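Local coordinates for glycoside hydrolase family 31 (Trueperella pyogenes, PDB 5I0F), which probably degrades cycloalternan, a cyclic glucose oligosaccharide, by a retaining mechanism that passes through a covalent glycosyl-enzyme intermediate, at residues S325-E330 and R380-I385. Sequence-based numbering, arbitrary orientation.
Sequences SVVVIE and RGIRVI. With BGC (beta-D-glucopyranose), chain C.
Neighbouring second and third strands of the family 31 (β/α)8 barrel, 326-329 and 383-388, pair in parallel, V326 beside R383, V327 beside V384 and V328 beside I385. Four backbone hydrogen bonds form the ladder: R383 N to S325 O at 2.9 Å, V327 N to R383 O, I385 N to V327 O and I329 N to I385 O. The beta-branched valines and isoleucines suit such extended backbone, and successive side chains alternate between the face of V327 and V384, where helices 307-320 and 370-379 pack through M314 and L377, and that of V326, V328 and I385, turned to the barrel interior. On the helix-covered face V327 has CG1 between its backbone N and carbonyl carbon (chi1 61°), and this methyl meets I382 CG2 at 3.9 Å; I329 CD1 reaches V384 CG1. On the other, V326 CG1 meets I385 CG1 at 3.5 Å, while V328 CG2 lies against I385 CB. R383, at its strand's start, is partly exposed and runs by W293 and D462, where a long polar chain is tolerated. Before it, G381 closes the preceding helix in a Schellman motif, its phi of 76° being easy without a side chain. Past the C-terminal end of strand 326-329, where barrel active sites lie, OE2 of buried E330 forms a salt bridge with K465, and OE1, hydrogen-bonded to N302, also accepts a hydrogen bond from BGC O4 at 2.6 Å.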
# COMPACT_ATOMS: atom_id res chain seq x y z
N SER A 325 -19.72 15.03 0.92
CA SER A 325 -18.94 15.84 1.86
C SER A 325 -17.53 16.20 1.38
O SER A 325 -16.94 17.15 1.89
CB SER A 325 -18.93 15.20 3.26
OG SER A 325 -18.09 14.06 3.29
N VAL A 326 -17.01 15.47 0.40
CA VAL A 326 -15.62 15.63 -0.05
C VAL A 326 -15.58 15.37 -1.55
O VAL A 326 -16.19 14.41 -2.05
CB VAL A 326 -14.65 14.62 0.64
CG1 VAL A 326 -13.21 14.81 0.14
CG2 VAL A 326 -14.65 14.76 2.16
N VAL A 327 -14.83 16.21 -2.26
CA VAL A 327 -14.47 15.94 -3.65
C VAL A 327 -12.96 15.86 -3.75
O VAL A 327 -12.25 16.74 -3.24
CB VAL A 327 -15.09 16.96 -4.64
CG1 VAL A 327 -14.63 18.39 -4.38
CG2 VAL A 327 -14.81 16.52 -6.09
N VAL A 328 -12.48 14.76 -4.32
CA VAL A 328 -11.06 14.60 -4.66
C VAL A 328 -10.87 14.99 -6.13
O VAL A 328 -11.64 14.54 -6.99
CB VAL A 328 -10.61 13.13 -4.44
CG1 VAL A 328 -9.12 12.97 -4.72
CG2 VAL A 328 -10.94 12.69 -3.01
N ILE A 329 -9.86 15.81 -6.42
CA ILE A 329 -9.49 16.16 -7.77
C ILE A 329 -8.07 15.66 -7.97
O ILE A 329 -7.16 16.05 -7.23
CB ILE A 329 -9.56 17.70 -8.02
CG1 ILE A 329 -10.88 18.27 -7.48
CG2 ILE A 329 -9.39 17.99 -9.51
CD1 ILE A 329 -10.98 19.78 -7.51
N GLU A 330 -7.90 14.77 -8.95
CA GLU A 330 -6.62 14.18 -9.27
C GLU A 330 -5.91 14.89 -10.39
O GLU A 330 -4.74 15.26 -10.25
CB GLU A 330 -6.78 12.69 -9.62
CG GLU A 330 -7.30 11.89 -8.46
CD GLU A 330 -7.05 10.40 -8.59
OE1 GLU A 330 -7.08 9.88 -9.75
OE2 GLU A 330 -6.84 9.77 -7.53
N ARG A 380 -21.23 25.22 0.09
CA ARG A 380 -22.10 24.07 0.01
C ARG A 380 -21.79 22.94 0.98
O ARG A 380 -22.42 21.90 0.92
CB ARG A 380 -22.05 23.50 -1.40
CG ARG A 380 -22.39 24.46 -2.50
CD ARG A 380 -22.55 23.64 -3.76
NE ARG A 380 -22.47 24.45 -4.94
CZ ARG A 380 -22.62 23.97 -6.17
NH1 ARG A 380 -22.86 22.68 -6.37
NH2 ARG A 380 -22.55 24.80 -7.20
N GLY A 381 -20.81 23.12 1.88
CA GLY A 381 -20.43 22.08 2.80
C GLY A 381 -19.61 20.95 2.20
O GLY A 381 -19.64 19.86 2.73
N ILE A 382 -18.86 21.22 1.13
CA ILE A 382 -18.03 20.22 0.45
C ILE A 382 -16.57 20.64 0.62
O ILE A 382 -16.20 21.78 0.30
CB ILE A 382 -18.39 20.13 -1.05
CG1 ILE A 382 -19.86 19.73 -1.23
CG2 ILE A 382 -17.50 19.12 -1.77
CD1 ILE A 382 -20.38 19.89 -2.65
N ARG A 383 -15.74 19.70 1.09
CA ARG A 383 -14.29 19.93 1.21
C ARG A 383 -13.55 19.43 -0.04
O ARG A 383 -14.06 18.58 -0.76
CB ARG A 383 -13.75 19.30 2.48
CG ARG A 383 -13.93 20.17 3.72
CD ARG A 383 -15.35 20.18 4.24
NE ARG A 383 -15.44 20.96 5.48
CZ ARG A 383 -16.53 21.07 6.24
NH1 ARG A 383 -17.65 20.43 5.93
NH2 ARG A 383 -16.49 21.81 7.34
N VAL A 384 -12.35 19.98 -0.28
CA VAL A 384 -11.63 19.73 -1.53
C VAL A 384 -10.26 19.12 -1.24
O VAL A 384 -9.48 19.67 -0.46
CB VAL A 384 -11.48 21.04 -2.36
CG1 VAL A 384 -10.69 20.80 -3.65
CG2 VAL A 384 -12.84 21.64 -2.68
N ILE A 385 -9.98 17.96 -1.84
CA ILE A 385 -8.71 17.24 -1.66
C ILE A 385 -7.97 17.18 -3.01
O ILE A 385 -8.58 16.82 -4.00
CB ILE A 385 -8.99 15.79 -1.18
CG1 ILE A 385 -9.83 15.77 0.10
CG2 ILE A 385 -7.70 14.99 -1.03
CD1 ILE A 385 -9.15 16.23 1.35
C2 BGC C . -4.11 5.70 -7.42
C3 BGC C . -5.40 5.90 -8.23
C4 BGC C . -5.30 7.20 -9.02
C5 BGC C . -4.03 7.22 -9.89
C6 BGC C . -3.86 8.60 -10.50
C1 BGC C . -2.86 6.54 -7.78
O2 BGC C . -3.91 4.43 -6.75
O3 BGC C . -6.54 5.91 -7.36
O4 BGC C . -6.47 7.39 -9.84
O5 BGC C . -2.82 6.86 -9.18
O6 BGC C . -2.83 8.60 -11.49